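Local coordinates for protein probable M18 family aminopeptidase 1 (Thermotoga maritima, PDB 2GLF) that probably removes residues from the N-terminus of peptides as a zinc-dependent M18-family metallopeptidase, at residues A66-A74 / N285-Y293; Y293-L301 / E310-E318. All blocks are in the same frame, centred on the assembly; numbering follows the deposited sequence.

Interaction 1: A66-A74 / N285-Y293; sequences AVNRGKAIA and NTGAKARFY
F292 holds its CG anti to the backbone N (chi1 167°), which carries the phenyl ring under N68 and against one face of the hairpin, edge toward the hairpin backbone. N68 CB, coming directly off its own backbone, points at the contact and stands almost on the normal of the F292 ring, 3.9 Å from its centroid, a CH-pi contact over the face. The ring's far end reaches the paired strands. F292 CZ approaches A66 O at 3.5 Å, and this oxygen and A74 N both lie at the ring edge, in its plane. They already serve each other, since A66 and A74 form a hydrogen-bonded antiparallel pair, A74 N to A66 O being 2.8 Å. Three methyls complete the socket: A66 CB lies 4.1 Å from F292 CE1, A74 CB 4.0 Å from CZ, and A72 CB near CE2. Small alanines suit these places because a flat ring must approach the backbone closely. A leucine in place of F292, without a ring face for N68 CB, would probably leave the alanine methyls poorly covered. Beside the ring, A72 CB also packs on T286 CB at 3.8 Å. At the turn, R69 stacks its guanidinium on the N285 amide, the planes 17° apart, with N285 CB over one face near its rim, 3.4 Å from NH1. R69 NE also forms a salt bridge to D413 of the second subunit. K71 NZ pairs with E224 of the same chain in a salt bridge and hydrogen-bonds to H369 of the second subunit. The contact thus seats the first turn of helix 292-303 and the loop before it against the hairpin of strands 64-67 and 73-77, with strand 270-275 alongside 73-77 in the mixed sheet and helix 33-45 touching V67 and I73.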
loop_
_atom_site.group_PDB
_atom_site.type_symbol
_atom_site.label_atom_id
_atom_site.label_comp_id
_atom_site.label_asym_id
_atom_site.label_seq_id
_atom_site.Cartn_x
_atom_site.Cartn_y
_atom_site.Cartn_z
ATOM N N ALA A 66 -38.528 30.686 34.557
ATOM C CA ALA A 66 -39.081 30.876 33.232
ATOM C C ALA A 66 -38.826 29.616 32.420
ATOM O O ALA A 66 -37.701 29.116 32.375
ATOM C CB ALA A 66 -38.428 32.067 32.564
ATOM N N VAL A 67 -39.878 29.088 31.805
ATOM C CA VAL A 67 -39.759 27.900 30.971
ATOM C C VAL A 67 -39.644 28.438 29.555
ATOM O O VAL A 67 -40.487 29.221 29.136
ATOM C CB VAL A 67 -41.021 27.023 31.067
ATOM C CG1 VAL A 67 -40.853 25.765 30.220
ATOM C CG2 VAL A 67 -41.290 26.665 32.514
ATOM N N ASN A 68 -38.608 28.048 28.821
ATOM C CA ASN A 68 -38.452 28.545 27.457
ATOM C C ASN A 68 -39.540 27.981 26.550
ATOM O O ASN A 68 -40.566 28.629 26.338
ATOM C CB ASN A 68 -37.067 28.201 26.904
ATOM C CG ASN A 68 -36.803 28.847 25.552
ATOM O OD1 ASN A 68 -35.653 29.035 25.152
ATOM N ND2 ASN A 68 -37.870 29.181 24.837
ATOM N N ARG A 69 -39.332 26.789 26.003
ATOM C CA ARG A 69 -40.356 26.209 25.142
ATOM C C ARG A 69 -40.640 24.769 25.532
ATOM O O ARG A 69 -40.907 23.914 24.679
ATOM C CB ARG A 69 -39.937 26.287 23.673
ATOM C CG ARG A 69 -40.033 27.686 23.062
ATOM C CD ARG A 69 -39.634 27.648 21.596
ATOM N NE ARG A 69 -39.789 28.924 20.893
ATOM C CZ ARG A 69 -39.144 30.046 21.201
ATOM N NH1 ARG A 69 -38.289 30.077 22.216
ATOM N NH2 ARG A 69 -39.336 31.135 20.473
ATOM N N GLY A 70 -40.597 24.514 26.837
ATOM C CA GLY A 70 -40.843 23.175 27.334
ATOM C C GLY A 70 -39.582 22.356 27.183
ATOM O O GLY A 70 -39.594 21.144 27.380
ATOM N N LYS A 71 -38.488 23.026 26.837
ATOM C CA LYS A 71 -37.208 22.360 26.650
ATOM C C LYS A 71 -36.087 23.057 27.410
ATOM O O LYS A 71 -34.980 22.545 27.504
ATOM C CB LYS A 71 -36.861 22.304 25.162
ATOM C CG LYS A 71 -37.851 21.523 24.324
ATOM C CD LYS A 71 -37.467 21.571 22.860
ATOM C CE LYS A 71 -38.436 20.772 22.019
ATOM N NZ LYS A 71 -38.073 20.774 20.572
ATOM N N ALA A 72 -36.372 24.233 27.946
ATOM C CA ALA A 72 -35.373 24.970 28.700
ATOM C C ALA A 72 -36.073 25.650 29.861
ATOM O O ALA A 72 -37.261 25.957 29.783
ATOM C CB ALA A 72 -34.703 25.996 27.812
ATOM N N ILE A 73 -35.354 25.889 30.946
ATOM C CA ILE A 73 -35.980 26.527 32.084
ATOM C C ILE A 73 -34.954 27.151 33.020
ATOM O O ILE A 73 -34.007 26.500 33.460
ATOM C CB ILE A 73 -36.855 25.509 32.847
ATOM C CG1 ILE A 73 -37.618 26.203 33.970
ATOM C CG2 ILE A 73 -35.991 24.379 33.382
ATOM C CD1 ILE A 73 -38.547 25.278 34.728
ATOM N N ALA A 74 -35.142 28.433 33.299
ATOM C CA ALA A 74 -34.251 29.166 34.183
ATOM C C ALA A 74 -34.987 29.447 35.495
ATOM O O ALA A 74 -36.141 29.867 35.495
ATOM C CB ALA A 74 -33.821 30.467 33.523
ATOM N N ASN A 285 -33.694 28.041 19.535
ATOM C CA ASN A 285 -34.460 28.908 20.427
ATOM C C ASN A 285 -33.962 28.742 21.845
ATOM O O ASN A 285 -33.847 29.710 22.602
ATOM C CB ASN A 285 -35.932 28.536 20.367
ATOM C CG ASN A 285 -36.502 28.720 18.996
ATOM O OD1 ASN A 285 -36.527 29.833 18.472
ATOM N ND2 ASN A 285 -36.951 27.633 18.392
ATOM N N THR A 286 -33.691 27.498 22.213
ATOM C CA THR A 286 -33.171 27.225 23.533
ATOM C C THR A 286 -31.670 27.004 23.395
ATOM O O THR A 286 -31.111 27.114 22.306
ATOM C CB THR A 286 -33.807 25.984 24.157
ATOM O OG1 THR A 286 -32.770 25.057 24.505
ATOM C CG2 THR A 286 -34.809 25.337 23.201
ATOM N N GLY A 287 -31.013 26.686 24.498
ATOM C CA GLY A 287 -29.580 26.487 24.437
ATOM C C GLY A 287 -28.880 27.791 24.763
ATOM O O GLY A 287 -29.453 28.863 24.565
ATOM N N ALA A 288 -27.658 27.711 25.287
ATOM C CA ALA A 288 -26.910 28.915 25.625
ATOM C C ALA A 288 -26.824 29.708 24.332
ATOM O O ALA A 288 -26.915 29.125 23.255
ATOM C CB ALA A 288 -25.527 28.544 26.118
ATOM N N LYS A 289 -26.672 31.021 24.406
ATOM C CA LYS A 289 -26.597 31.780 23.167
ATOM C C LYS A 289 -27.929 31.627 22.429
ATOM O O LYS A 289 -27.982 31.073 21.334
ATOM C CB LYS A 289 -25.442 31.227 22.321
ATOM C CG LYS A 289 -25.382 31.715 20.892
ATOM C CD LYS A 289 -25.317 30.540 19.925
ATOM C CE LYS A 289 -24.103 29.665 20.181
ATOM N NZ LYS A 289 -23.962 28.616 19.137
ATOM N N ALA A 290 -29.006 32.109 23.042
ATOM C CA ALA A 290 -30.336 32.020 22.446
ATOM C C ALA A 290 -31.253 33.148 22.903
ATOM O O ALA A 290 -32.473 33.058 22.768
ATOM C CB ALA A 290 -30.970 30.683 22.780
ATOM N N ARG A 291 -30.664 34.203 23.454
ATOM C CA ARG A 291 -31.415 35.365 23.917
ATOM C C ARG A 291 -32.230 35.096 25.174
ATOM O O ARG A 291 -32.275 35.931 26.075
ATOM C CB ARG A 291 -32.333 35.886 22.805
ATOM C CG ARG A 291 -32.856 37.293 23.066
ATOM C CD ARG A 291 -33.645 37.835 21.888
ATOM N NE ARG A 291 -34.025 39.233 22.085
ATOM C CZ ARG A 291 -33.191 40.263 21.970
ATOM N NH1 ARG A 291 -31.920 40.063 21.651
ATOM N NH2 ARG A 291 -33.628 41.496 22.181
ATOM N N PHE A 292 -32.871 33.936 25.228
ATOM C CA PHE A 292 -33.683 33.532 26.378
ATOM C C PHE A 292 -33.064 33.911 27.733
ATOM O O PHE A 292 -33.742 34.430 28.631
ATOM C CB PHE A 292 -33.895 32.020 26.323
ATOM C CG PHE A 292 -34.445 31.436 27.587
ATOM C CD1 PHE A 292 -35.678 31.851 28.083
ATOM C CD2 PHE A 292 -33.738 30.453 28.274
ATOM C CE1 PHE A 292 -36.202 31.290 29.248
ATOM C CE2 PHE A 292 -34.251 29.886 29.436
ATOM C CZ PHE A 292 -35.486 30.304 29.927
ATOM N N TYR A 293 -31.772 33.634 27.865
ATOM C CA TYR A 293 -31.019 33.917 29.078
ATOM C C TYR A 293 -31.021 35.397 29.454
ATOM O O TYR A 293 -31.264 35.749 30.605
ATOM C CB TYR A 293 -29.591 33.413 28.890
ATOM C CG TYR A 293 -28.590 33.905 29.899
ATOM C CD1 TYR A 293 -28.838 33.813 31.266
ATOM C CD2 TYR A 293 -27.359 34.406 29.484
ATOM C CE1 TYR A 293 -27.875 34.205 32.201
ATOM C CE2 TYR A 293 -26.394 34.797 30.402
ATOM C CZ TYR A 293 -26.654 34.692 31.760
ATOM O OH TYR A 293 -25.680 35.044 32.665
#

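Interaction 2: Y293-L301 / E310-E318; sequences YLKALRQIL and EFVLDEVLE
Apolar packing dominates the meeting of L301, L297 and L294 with L313, V316 and L317, where helices 293-301 and 310-318 cross at 107° with their axes 10.2 Å apart. L313 is a knob set in the hole formed by L294, L297, R298 and L301; its CG lies 3.8 Å from L301 CD1. L301 and V316 reach tip to tip, CD2 to CG2 at 3.7 Å, while the L301 and V312 side chains run past each other in opposite directions, CD2 near CG1. L317 occupies the other end, with CD2 3.9 Å from L294 CD2 and near the Y293 hydroxyl. Branched chains suit this seam because one can touch several partners, as L301 does.

The ionic element is built into the seam. R298 CG lies beside L313 CD1 at 3.8 Å, and beyond it a bend at chi3 (-72°) helps bring NH1 to E310 OE1 at 3.2 Å, a salt bridge whose carboxylate oxygen is less surely placed. Both ends have further partners: D314 of the second subunit for R298, and R291 of the third subunit for E310.

This chemistry implies a buried, mostly apolar joint holding one ion pair, whose charges also reach other subunits.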
loop_
_atom_site.group_PDB
_atom_site.type_symbol
_atom_site.label_atom_id
_atom_site.label_comp_id
_atom_site.label_asym_id
_atom_site.label_seq_id
_atom_site.Cartn_x
_atom_site.Cartn_y
_atom_site.Cartn_z
ATOM N N TYR A 293 -31.772 33.634 27.865
ATOM C CA TYR A 293 -31.019 33.917 29.078
ATOM C C TYR A 293 -31.021 35.397 29.454
ATOM O O TYR A 293 -31.264 35.749 30.605
ATOM C CB TYR A 293 -29.591 33.413 28.890
ATOM C CG TYR A 293 -28.590 33.905 29.899
ATOM C CD1 TYR A 293 -28.838 33.813 31.266
ATOM C CD2 TYR A 293 -27.359 34.406 29.484
ATOM C CE1 TYR A 293 -27.875 34.205 32.201
ATOM C CE2 TYR A 293 -26.394 34.797 30.402
ATOM C CZ TYR A 293 -26.654 34.692 31.760
ATOM O OH TYR A 293 -25.680 35.044 32.665
ATOM N N LEU A 294 -30.739 36.265 28.491
ATOM C CA LEU A 294 -30.729 37.690 28.777
ATOM C C LEU A 294 -32.148 38.239 28.832
ATOM O O LEU A 294 -32.425 39.204 29.542
ATOM C CB LEU A 294 -29.911 38.428 27.727
ATOM C CG LEU A 294 -28.433 38.039 27.756
ATOM C CD1 LEU A 294 -27.651 39.023 26.903
ATOM C CD2 LEU A 294 -27.903 38.053 29.200
ATOM N N LYS A 295 -33.048 37.616 28.080
ATOM C CA LYS A 295 -34.439 38.032 28.073
ATOM C C LYS A 295 -35.006 37.765 29.456
ATOM O O LYS A 295 -35.903 38.471 29.916
ATOM C CB LYS A 295 -35.228 37.248 27.024
ATOM C CG LYS A 295 -36.727 37.431 27.121
ATOM C CD LYS A 295 -37.427 36.816 25.935
ATOM C CE LYS A 295 -38.882 36.555 26.245
ATOM N NZ LYS A 295 -39.035 35.519 27.307
ATOM N N ALA A 296 -34.471 36.742 30.116
ATOM C CA ALA A 296 -34.903 36.375 31.462
ATOM C C ALA A 296 -34.392 37.386 32.472
ATOM O O ALA A 296 -35.089 37.730 33.423
ATOM C CB ALA A 296 -34.389 34.986 31.824
ATOM N N LEU A 297 -33.168 37.857 32.264
ATOM C CA LEU A 297 -32.573 38.826 33.171
ATOM C C LEU A 297 -33.153 40.227 32.973
ATOM O O LEU A 297 -33.371 40.958 33.939
ATOM C CB LEU A 297 -31.047 38.836 33.007
ATOM C CG LEU A 297 -30.344 37.526 33.395
ATOM C CD1 LEU A 297 -28.856 37.776 33.528
ATOM C CD2 LEU A 297 -30.885 36.993 34.714
ATOM N N ARG A 298 -33.411 40.598 31.723
ATOM C CA ARG A 298 -33.984 41.908 31.438
ATOM C C ARG A 298 -35.373 42.030 32.067
ATOM O O ARG A 298 -35.723 43.072 32.623
ATOM C CB ARG A 298 -34.073 42.143 29.924
ATOM C CG ARG A 298 -32.798 42.682 29.303
ATOM C CD ARG A 298 -33.060 43.185 27.889
ATOM N NE ARG A 298 -33.300 42.093 26.950
ATOM C CZ ARG A 298 -32.338 41.391 26.355
ATOM N NH1 ARG A 298 -31.065 41.669 26.591
ATOM N NH2 ARG A 298 -32.649 40.402 25.530
ATOM N N GLN A 299 -36.163 40.963 31.985
ATOM C CA GLN A 299 -37.500 40.980 32.559
ATOM C C GLN A 299 -37.398 41.311 34.042
ATOM O O GLN A 299 -38.142 42.142 34.558
ATOM C CB GLN A 299 -38.175 39.623 32.378
ATOM C CG GLN A 299 -39.611 39.583 32.863
ATOM C CD GLN A 299 -40.489 40.616 32.178
ATOM O OE1 GLN A 299 -40.586 40.653 30.950
ATOM N NE2 GLN A 299 -41.137 41.463 32.974
ATOM N N ILE A 300 -36.461 40.657 34.716
ATOM C CA ILE A 300 -36.249 40.871 36.138
ATOM C C ILE A 300 -35.749 42.292 36.399
ATOM O O ILE A 300 -36.133 42.919 37.391
ATOM C CB ILE A 300 -35.235 39.837 36.701
ATOM C CG1 ILE A 300 -35.866 38.439 36.666
ATOM C CG2 ILE A 300 -34.805 40.221 38.130
ATOM C CD1 ILE A 300 -34.933 37.335 37.106
ATOM N N LEU A 301 -34.901 42.798 35.508
ATOM C CA LEU A 301 -34.367 44.147 35.655
ATOM C C LEU A 301 -35.457 45.214 35.541
ATOM O O LEU A 301 -35.497 46.155 36.342
ATOM C CB LEU A 301 -33.272 44.405 34.615
ATOM C CG LEU A 301 -31.913 43.772 34.921
ATOM C CD1 LEU A 301 -30.943 44.064 33.784
ATOM C CD2 LEU A 301 -31.374 44.326 36.233
ATOM N N GLU A 310 -30.312 47.412 28.676
ATOM C CA GLU A 310 -29.114 46.859 28.062
ATOM C C GLU A 310 -27.871 47.423 28.750
ATOM O O GLU A 310 -26.848 46.751 28.845
ATOM C CB GLU A 310 -29.086 47.187 26.569
ATOM C CG GLU A 310 -28.180 46.281 25.755
ATOM C CD GLU A 310 -28.474 44.807 25.982
ATOM O OE1 GLU A 310 -29.667 44.437 26.034
ATOM O OE2 GLU A 310 -27.516 44.015 26.104
ATOM N N PHE A 311 -27.973 48.656 29.242
ATOM C CA PHE A 311 -26.863 49.314 29.928
ATOM C C PHE A 311 -26.724 48.828 31.368
ATOM O O PHE A 311 -25.616 48.751 31.906
ATOM C CB PHE A 311 -27.065 50.827 29.924
ATOM C CG PHE A 311 -26.102 51.567 30.810
ATOM C CD1 PHE A 311 -24.737 51.535 30.555
ATOM C CD2 PHE A 311 -26.562 52.289 31.906
ATOM C CE1 PHE A 311 -23.842 52.213 31.379
ATOM C CE2 PHE A 311 -25.677 52.968 32.734
ATOM C CZ PHE A 311 -24.316 52.931 32.470
ATOM N N VAL A 312 -27.858 48.522 31.992
ATOM C CA VAL A 312 -27.869 48.027 33.363
ATOM C C VAL A 312 -27.390 46.578 33.367
ATOM O O VAL A 312 -26.755 46.121 34.318
ATOM C CB VAL A 312 -29.280 48.081 33.958
ATOM C CG1 VAL A 312 -29.228 47.718 35.433
ATOM C CG2 VAL A 312 -29.878 49.466 33.748
ATOM N N LEU A 313 -27.706 45.862 32.290
ATOM C CA LEU A 313 -27.296 44.474 32.135
ATOM C C LEU A 313 -25.780 44.386 32.180
ATOM O O LEU A 313 -25.224 43.439 32.740
ATOM C CB LEU A 313 -27.768 43.925 30.796
ATOM C CG LEU A 313 -28.854 42.858 30.829
ATOM C CD1 LEU A 313 -29.051 42.343 29.418
ATOM C CD2 LEU A 313 -28.454 41.723 31.772
ATOM N N ASP A 314 -25.120 45.371 31.571
ATOM C CA ASP A 314 -23.668 45.407 31.550
ATOM C C ASP A 314 -23.132 45.127 32.943
ATOM O O ASP A 314 -22.358 44.191 33.134
ATOM C CB ASP A 314 -23.161 46.770 31.083
ATOM C CG ASP A 314 -23.314 46.972 29.594
ATOM O OD1 ASP A 314 -23.157 45.981 28.851
ATOM O OD2 ASP A 314 -23.568 48.123 29.168
ATOM N N GLU A 315 -23.553 45.937 33.914
ATOM C CA GLU A 315 -23.098 45.767 35.290
ATOM C C GLU A 315 -23.558 44.412 35.796
ATOM O O GLU A 315 -22.770 43.662 36.372
ATOM C CB GLU A 315 -23.657 46.865 36.200
ATOM C CG GLU A 315 -23.110 46.804 37.624
ATOM C CD GLU A 315 -23.764 47.807 38.564
ATOM O OE1 GLU A 315 -23.341 47.894 39.739
ATOM O OE2 GLU A 315 -24.704 48.507 38.132
ATOM N N VAL A 316 -24.834 44.103 35.579
ATOM C CA VAL A 316 -25.379 42.826 36.014
ATOM C C VAL A 316 -24.427 41.721 35.567
ATOM O O VAL A 316 -23.876 41.001 36.403
ATOM C CB VAL A 316 -26.796 42.569 35.420
ATOM C CG1 VAL A 316 -27.319 41.215 35.882
ATOM C CG2 VAL A 316 -27.758 43.674 35.853
ATOM N N LEU A 317 -24.216 41.598 34.258
ATOM C CA LEU A 317 -23.317 40.575 33.725
ATOM C C LEU A 317 -21.870 40.808 34.153
ATOM O O LEU A 317 -21.112 39.855 34.311
ATOM C CB LEU A 317 -23.396 40.537 32.199
ATOM C CG LEU A 317 -24.745 40.130 31.604
ATOM C CD1 LEU A 317 -24.822 40.594 30.147
ATOM C CD2 LEU A 317 -24.932 38.623 31.728
ATOM N N GLU A 318 -21.496 42.076 34.329
ATOM C CA GLU A 318 -20.147 42.460 34.756
ATOM C C GLU A 318 -19.812 41.723 36.056
ATOM O O GLU A 318 -18.706 41.213 36.244
ATOM C CB GLU A 318 -20.099 43.968 34.990
ATOM C CG GLU A 318 -18.933 44.660 34.326
ATOM C CD GLU A 318 -17.607 44.124 34.793
ATOM O OE1 GLU A 318 -17.330 42.929 34.549
ATOM O OE2 GLU A 318 -16.843 44.900 35.409
#

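In the fold
Helix 292-303 joins the two contacts: its first turn supplies F292 to interaction 1, and its continuation carries three of the leucines of interaction 2. The centres of the two contacts lie about 15 Å apart. They touch through R291 and R298, with R291 CZ 3.6 Å from R298 NH2, and Y293 belongs to both. Interaction 1 is the one nearer the metal centre: the side chain of T286 lies about 8 Å from that of H92, a manganese ligand here, and about 14 Å from a bound manganese ion. Interaction 2 lies away from the metal sites. Both contacts reach the second subunit of the twelve-chain assembly, and interaction 2 reaches the third as well.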